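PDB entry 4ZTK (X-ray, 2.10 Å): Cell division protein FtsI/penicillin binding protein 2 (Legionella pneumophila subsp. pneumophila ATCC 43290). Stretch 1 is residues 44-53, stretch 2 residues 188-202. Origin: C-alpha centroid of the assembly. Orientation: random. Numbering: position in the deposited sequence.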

ATOM      1  N   GLY A  44     -13.407  -2.857  -7.068  1.00 32.12           N
ATOM      2  CA  GLY A  44     -12.373  -1.909  -6.717  1.00 29.88           C
ATOM      3  C   GLY A  44     -12.743  -1.178  -5.451  1.00 26.07           C
ATOM      4  O   GLY A  44     -13.918  -1.080  -5.109  1.00 31.59           O
ATOM      5  N   VAL A  45     -11.740  -0.658  -4.759  1.00 28.38           N
ATOM      6  CA  VAL A  45     -11.962   0.051  -3.511  1.00 32.05           C
ATOM      7  C   VAL A  45     -10.940   1.170  -3.359  1.00 30.66           C
ATOM      8  O   VAL A  45      -9.789   1.025  -3.769  1.00 30.08           O
ATOM      9  CB  VAL A  45     -11.881  -0.911  -2.298  1.00 33.75           C
ATOM     10  CG1 VAL A  45     -10.575  -1.704  -2.324  1.00 23.63           C
ATOM     11  CG2 VAL A  45     -12.028  -0.151  -0.973  1.00 29.76           C
ATOM     12  N   ILE A  46     -11.377   2.296  -2.802  1.00 27.55           N
ATOM     13  CA  ILE A  46     -10.472   3.363  -2.402  1.00 27.32           C
ATOM     14  C   ILE A  46     -10.729   3.733  -0.948  1.00 28.29           C
ATOM     15  O   ILE A  46     -11.878   3.888  -0.526  1.00 29.79           O
ATOM     16  CB  ILE A  46     -10.654   4.627  -3.257  1.00 32.71           C
ATOM     17  CG1 ILE A  46     -10.400   4.322  -4.732  1.00 29.02           C
ATOM     18  CG2 ILE A  46      -9.716   5.724  -2.782  1.00 27.89           C
ATOM     19  CD1 ILE A  46     -10.717   5.488  -5.640  1.00 29.85           C
ATOM     20  N   ALA A  47      -9.657   3.879  -0.182  1.00 30.35           N
ATOM     21  CA  ALA A  47      -9.777   4.329   1.195  1.00 34.47           C
ATOM     22  C   ALA A  47      -8.841   5.500   1.449  1.00 29.08           C
ATOM     23  O   ALA A  47      -7.745   5.564   0.886  1.00 25.63           O
ATOM     24  CB  ALA A  47      -9.495   3.185   2.163  1.00 31.35           C
ATOM     25  N   ILE A  48      -9.297   6.436   2.274  1.00 29.94           N
ATOM     26  CA  ILE A  48      -8.484   7.566   2.702  1.00 31.34           C
ATOM     27  C   ILE A  48      -8.404   7.543   4.220  1.00 31.46           C
ATOM     28  O   ILE A  48      -9.382   7.231   4.884  1.00 30.45           O
ATOM     29  CB  ILE A  48      -9.098   8.915   2.288  1.00 30.14           C
ATOM     30  CG1 ILE A  48      -9.639   8.863   0.855  1.00 29.23           C
ATOM     31  CG2 ILE A  48      -8.086  10.044   2.469  1.00 31.41           C
ATOM     32  CD1 ILE A  48      -8.601   8.713  -0.186  1.00 36.82           C
ATOM     33  N   ALA A  49      -7.236   7.856   4.764  1.00 30.69           N
ATOM     34  CA  ALA A  49      -7.063   7.903   6.207  1.00 30.69           C
ATOM     35  C   ALA A  49      -6.336   9.176   6.611  1.00 32.52           C
ATOM     36  O   ALA A  49      -5.581   9.754   5.827  1.00 28.64           O
ATOM     37  CB  ALA A  49      -6.294   6.673   6.707  1.00 25.72           C
ATOM     38  N   ASP A  50      -6.568   9.603   7.845  1.00 33.72           N
ATOM     39  CA  ASP A  50      -5.927  10.791   8.393  1.00 38.61           C
ATOM     40  C   ASP A  50      -4.565  10.430   8.991  1.00 34.13           C
ATOM     41  O   ASP A  50      -4.478   9.583   9.877  1.00 38.78           O
ATOM     42  CB  ASP A  50      -6.843  11.437   9.442  1.00 42.76           C
ATOM     43  CG  ASP A  50      -6.111  12.407  10.339  1.00 51.52           C
ATOM     44  OD1 ASP A  50      -5.836  13.541   9.895  1.00 51.59           O
ATOM     45  OD2 ASP A  50      -5.813  12.034  11.492  1.00 60.93           O
ATOM     46  N   PRO A  51      -3.492  11.068   8.494  1.00 34.60           N
ATOM     47  CA  PRO A  51      -2.116  10.774   8.919  1.00 40.20           C
ATOM     48  C   PRO A  51      -1.857  10.900  10.426  1.00 43.74           C
ATOM     49  O   PRO A  51      -0.966  10.226  10.927  1.00 51.00           O
ATOM     50  CB  PRO A  51      -1.287  11.816   8.163  1.00 37.54           C
ATOM     51  CG  PRO A  51      -2.111  12.165   6.976  1.00 42.32           C
ATOM     52  CD  PRO A  51      -3.535  12.095   7.439  1.00 40.92           C
ATOM     53  N   GLN A  52      -2.611  11.739  11.132  1.00 47.97           N
ATOM     54  CA  GLN A  52      -2.363  11.962  12.558  1.00 58.22           C
ATOM     55  C   GLN A  52      -2.965  10.884  13.452  1.00 58.91           C
ATOM     56  O   GLN A  52      -2.411  10.564  14.503  1.00 60.99           O
ATOM     57  CB  GLN A  52      -2.893  13.327  13.004  1.00 66.01           C
ATOM     58  CG  GLN A  52      -1.850  14.428  13.048  1.00 74.00           C
ATOM     59  CD  GLN A  52      -1.674  15.116  11.712  1.00 80.16           C
ATOM     60  OE1 GLN A  52      -2.382  14.817  10.749  1.00 81.33           O
ATOM     61  NE2 GLN A  52      -0.729  16.047  11.647  1.00 80.93           N
ATOM     62  N   THR A  53      -4.100  10.338  13.034  1.00 57.29           N
ATOM     63  CA  THR A  53      -4.865   9.429  13.880  1.00 52.94           C
ATOM     64  C   THR A  53      -4.970   8.034  13.282  1.00 48.01           C
ATOM     65  O   THR A  53      -5.191   7.058  13.997  1.00 47.67           O
ATOM     66  CB  THR A  53      -6.293   9.952  14.086  1.00 53.46           C
ATOM     67  OG1 THR A  53      -6.983   9.949  12.830  1.00 51.44           O
ATOM     68  CG2 THR A  53      -6.274  11.366  14.647  1.00 47.67           C
ATOM     69  N   THR A 188      -6.188  -6.290   5.573  1.00 30.47           N
ATOM     70  CA  THR A 188      -7.436  -5.746   5.065  1.00 33.77           C
ATOM     71  C   THR A 188      -7.124  -4.348   4.564  1.00 32.32           C
ATOM     72  O   THR A 188      -6.016  -3.848   4.771  1.00 29.57           O
ATOM     73  CB  THR A 188      -8.519  -5.657   6.157  1.00 34.37           C
ATOM     74  OG1 THR A 188      -8.063  -4.805   7.214  1.00 34.64           O
ATOM     75  CG2 THR A 188      -8.842  -7.038   6.720  1.00 32.83           C
ATOM     76  N   ILE A 189      -8.082  -3.721   3.894  1.00 32.74           N
ATOM     77  CA  ILE A 189      -7.907  -2.345   3.442  1.00 35.15           C
ATOM     78  C   ILE A 189      -7.594  -1.465   4.649  1.00 31.00           C
ATOM     79  O   ILE A 189      -6.661  -0.666   4.622  1.00 28.47           O
ATOM     80  CB  ILE A 189      -9.171  -1.815   2.731  1.00 37.08           C
ATOM     81  CG1 ILE A 189      -9.417  -2.591   1.437  1.00 34.21           C
ATOM     82  CG2 ILE A 189      -9.031  -0.338   2.433  1.00 33.48           C
ATOM     83  CD1 ILE A 189      -8.272  -2.490   0.452  1.00 32.99           C
ATOM     84  N   GLU A 190      -8.365  -1.651   5.717  1.00 29.36           N
ATOM     85  CA  GLU A 190      -8.190  -0.888   6.951  1.00 31.05           C
ATOM     86  C   GLU A 190      -6.816  -1.068   7.606  1.00 34.61           C
ATOM     87  O   GLU A 190      -6.189  -0.095   8.019  1.00 33.12           O
ATOM     88  CB  GLU A 190      -9.291  -1.236   7.957  1.00 34.57           C
ATOM     89  CG  GLU A 190      -9.247  -0.402   9.234  1.00 39.74           C
ATOM     90  CD  GLU A 190     -10.438  -0.652  10.150  1.00 58.47           C
ATOM     91  OE1 GLU A 190     -10.888   0.304  10.819  1.00 62.19           O
ATOM     92  OE2 GLU A 190     -10.922  -1.803  10.204  1.00 61.33           O
ATOM     93  N   SER A 191      -6.348  -2.306   7.716  1.00 33.47           N
ATOM     94  CA  SER A 191      -5.084  -2.541   8.407  1.00 30.34           C
ATOM     95  C   SER A 191      -3.919  -2.041   7.562  1.00 25.85           C
ATOM     96  O   SER A 191      -2.959  -1.476   8.085  1.00 30.26           O
ATOM     97  CB  SER A 191      -4.906  -4.019   8.769  1.00 30.05           C
ATOM     98  OG  SER A 191      -4.538  -4.793   7.638  1.00 29.92           O
ATOM     99  N   LEU A 192      -4.015  -2.226   6.249  1.00 26.39           N
ATOM    100  CA  LEU A 192      -2.934  -1.825   5.354  1.00 23.99           C
ATOM    101  C   LEU A 192      -2.757  -0.306   5.304  1.00 33.95           C
ATOM    102  O   LEU A 192      -1.634   0.199   5.381  1.00 29.21           O
ATOM    103  CB  LEU A 192      -3.138  -2.397   3.948  1.00 25.75           C
ATOM    104  CG  LEU A 192      -1.991  -2.146   2.961  1.00 27.75           C
ATOM    105  CD1 LEU A 192      -0.650  -2.665   3.508  1.00 25.81           C
ATOM    106  CD2 LEU A 192      -2.291  -2.762   1.592  1.00 24.31           C
ATOM    107  N   ILE A 193      -3.862   0.426   5.188  1.00 30.57           N
ATOM    108  CA  ILE A 193      -3.768   1.879   5.121  1.00 27.69           C
ATOM    109  C   ILE A 193      -3.318   2.458   6.467  1.00 26.37           C
ATOM    110  O   ILE A 193      -2.649   3.494   6.519  1.00 24.87           O
ATOM    111  CB  ILE A 193      -5.085   2.538   4.613  1.00 26.73           C
ATOM    112  CG1 ILE A 193      -4.832   3.991   4.190  1.00 30.22           C
ATOM    113  CG2 ILE A 193      -6.191   2.449   5.663  1.00 23.46           C
ATOM    114  CD1 ILE A 193      -6.046   4.683   3.567  1.00 28.38           C
ATOM    115  N   LYS A 194      -3.660   1.774   7.555  1.00 23.21           N
ATOM    116  CA  LYS A 194      -3.219   2.220   8.872  1.00 28.73           C
ATOM    117  C   LYS A 194      -1.709   2.045   9.026  1.00 31.99           C
ATOM    118  O   LYS A 194      -1.042   2.863   9.664  1.00 33.47           O
ATOM    119  CB  LYS A 194      -3.982   1.497   9.991  1.00 31.80           C
ATOM    120  CG  LYS A 194      -5.396   2.038  10.214  1.00 34.15           C
ATOM    121  CD  LYS A 194      -6.134   1.259  11.295  1.00 37.31           C
ATOM    122  CE  LYS A 194      -7.537   1.813  11.521  1.00 42.66           C
ATOM    123  NZ  LYS A 194      -7.533   3.136  12.211  1.00 44.57           N
ATOM    124  N   SER A 195      -1.171   0.986   8.429  1.00 25.29           N
ATOM    125  CA  SER A 195       0.271   0.780   8.421  1.00 26.29           C
ATOM    126  C   SER A 195       0.967   1.898   7.647  1.00 28.39           C
ATOM    127  O   SER A 195       1.988   2.428   8.087  1.00 24.35           O
ATOM    128  CB  SER A 195       0.619  -0.587   7.829  1.00 24.62           C
ATOM    129  OG  SER A 195       0.087  -1.619   8.647  1.00 31.45           O
ATOM    130  N   TYR A 196       0.411   2.266   6.497  1.00 25.34           N
ATOM    131  CA  TYR A 196       0.965   3.386   5.743  1.00 25.82           C
ATOM    132  C   TYR A 196       0.790   4.716   6.486  1.00 27.65           C
ATOM    133  O   TYR A 196       1.617   5.620   6.359  1.00 31.28           O
ATOM    134  CB  TYR A 196       0.392   3.442   4.322  1.00 27.69           C
ATOM    135  CG  TYR A 196       1.218   2.620   3.365  1.00 28.16           C
ATOM    136  CD1 TYR A 196       0.981   1.266   3.200  1.00 26.88           C
ATOM    137  CD2 TYR A 196       2.265   3.192   2.661  1.00 27.67           C
ATOM    138  CE1 TYR A 196       1.756   0.504   2.341  1.00 22.58           C
ATOM    139  CE2 TYR A 196       3.045   2.442   1.806  1.00 27.62           C
ATOM    140  CZ  TYR A 196       2.788   1.098   1.654  1.00 23.36           C
ATOM    141  OH  TYR A 196       3.561   0.347   0.804  1.00 23.26           O
ATOM    142  N   ALA A 197      -0.266   4.817   7.285  1.00 24.30           N
ATOM    143  CA  ALA A 197      -0.493   6.022   8.077  1.00 29.15           C
ATOM    144  C   ALA A 197       0.653   6.242   9.063  1.00 35.69           C
ATOM    145  O   ALA A 197       1.001   7.378   9.379  1.00 35.56           O
ATOM    146  CB  ALA A 197      -1.827   5.950   8.803  1.00 26.51           C
ATOM    147  N   ILE A 198       1.252   5.153   9.530  1.00 34.55           N
ATOM    148  CA  ILE A 198       2.386   5.253  10.441  1.00 31.94           C
ATOM    149  C   ILE A 198       3.568   5.950   9.760  1.00 31.97           C
ATOM    150  O   ILE A 198       4.201   6.834  10.339  1.00 30.33           O
ATOM    151  CB  ILE A 198       2.803   3.873  10.982  1.00 33.18           C
ATOM    152  CG1 ILE A 198       1.676   3.288  11.840  1.00 33.28           C
ATOM    153  CG2 ILE A 198       4.091   3.984  11.792  1.00 36.53           C
ATOM    154  CD1 ILE A 198       1.986   1.926  12.433  1.00 33.96           C
ATOM    155  N   LEU A 199       3.847   5.561   8.522  1.00 28.09           N
ATOM    156  CA  LEU A 199       4.915   6.187   7.752  1.00 31.45           C
ATOM    157  C   LEU A 199       4.606   7.657   7.493  1.00 33.20           C
ATOM    158  O   LEU A 199       5.496   8.503   7.548  1.00 38.39           O
ATOM    159  CB  LEU A 199       5.124   5.460   6.424  1.00 26.76           C
ATOM    160  CG  LEU A 199       5.485   3.975   6.497  1.00 30.23           C
ATOM    161  CD1 LEU A 199       5.551   3.384   5.091  1.00 27.17           C
ATOM    162  CD2 LEU A 199       6.803   3.766   7.234  1.00 28.54           C
ATOM    163  N   ALA A 200       3.339   7.953   7.216  1.00 28.74           N
ATOM    164  CA  ALA A 200       2.914   9.321   6.967  1.00 33.60           C
ATOM    165  C   ALA A 200       2.979  10.149   8.246  1.00 40.04           C
ATOM    166  O   ALA A 200       3.087  11.371   8.195  1.00 40.70           O
ATOM    167  CB  ALA A 200       1.504   9.347   6.381  1.00 28.52           C
ATOM    168  N   ASN A 201       2.923   9.474   9.390  1.00 32.69           N
ATOM    169  CA  ASN A 201       2.909  10.138  10.688  1.00 36.26           C
ATOM    170  C   ASN A 201       4.324  10.234  11.259  1.00 40.95           C
ATOM    171  O   ASN A 201       4.518  10.201  12.476  1.00 36.80           O
ATOM    172  CB  ASN A 201       1.986   9.372  11.649  1.00 39.26           C
ATOM    173  CG  ASN A 201       1.684  10.139  12.926  1.00 42.31           C
ATOM    174  OD1 ASN A 201       1.750  11.365  12.957  1.00 43.36           O
ATOM    175  ND2 ASN A 201       1.362   9.411  13.992  1.00 36.34           N
ATOM    176  N   LYS A 202       5.307  10.343  10.367  1.00 37.62           N
ATOM    177  CA  LYS A 202       6.720  10.434  10.748  1.00 36.90           C
ATOM    178  C   LYS A 202       7.204   9.204  11.523  1.00 35.22           C
ATOM    179  O   LYS A 202       8.021   9.312  12.436  1.00 37.59           O
ATOM    180  CB  LYS A 202       6.997  11.720  11.537  1.00 45.78           C
ATOM    181  CG  LYS A 202       6.740  12.998  10.744  1.00 56.71           C
ATOM    182  CD  LYS A 202       6.020  14.062  11.575  1.00 70.59           C
ATOM    183  CE  LYS A 202       6.933  14.706  12.608  1.00 80.18           C
ATOM    184  NZ  LYS A 202       6.231  15.779  13.370  1.00 83.74           N
TER
HETATM  185  O   HOH W   1      -6.111   4.462  13.866  1.00 57.09           O

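The contact between strand 44-49 and helix 189-200 is overwhelmingly apolar. The two elements run in the same general direction, their axes inclined by 40° and 8.9 Å apart at closest approach, and no direct hydrogen bond joins the two stretches. In an extended strand, successive side chains alternate between faces, so Val-45, Ala-47 and Ala-49 point their CB atoms toward the helix while Ile-46 and Ile-48 point theirs away. The helix answers with residues spaced three or four apart, Ile-189, Ile-193, Ala-197 and Ala-200, which fall along one side of its surface.

Branched side chains of the helix pack on Val-45 and on the small alanines of the strand. Ile-189 spans two strand residues: its CD1 lies 3.7 Å from CG1 of Val-45, and its CG2 lies 3.6 Å from CB of Ala-47. One turn later, Ile-193, with chi1 and chi2 both t, extends its CD1 to the strand, 4.0 Å from CB of Ala-47 and 3.7 Å from CB of Ala-49. The short alanine side chains leave room for this methyl to reach the backbone itself, where Ile-193 CD1 sits 3.3 Å from Ala-47 O, a van der Waals contact, since a methyl carbon offers no conventional donor.

Beyond the strand the backbones draw closer. The CA atoms of Pro-51 and Ala-197 are 5.1 Å apart, against 7.0 Å for those of Ala-49 and Ile-193, and alanine suits so narrow a gap because its side chain ends at CB. Pro-51 adds a compact apolar ring, with its CB 4.1 Å from CB of Ala-200. Its carbonyl also packs against the residue that follows the helix: Pro-51 O is 3.2 Å from Asn-201 CB, again a contact with carbon.

Polar interactions chiefly shape each stretch on its own. Asp-50 turns away from the helix and organizes the loop: its OD2 accepts a 2.7 Å hydrogen bond from Thr-53 OG1 and a weak one of 2.9 Å from Thr-53 N. At the start of the helix, Thr-188 serves as the N-cap. Thr-188 OG1 accepts from Ser-191 N at 3.1 Å, satisfying an amide of the first turn, while Ser-191 OG accepts from Thr-188 N at 3.0 Å, so the two residues exchange a reciprocal pair of hydrogen bonds.

One water spans the stretches. It accepts from Lys-194 NZ at 2.6 Å and donates to Thr-53 O at 2.8 Å. Although the CA-to-CB bond of Lys-194 points sideways to the other stretch, the long chain brings its charged amine nearer the loop.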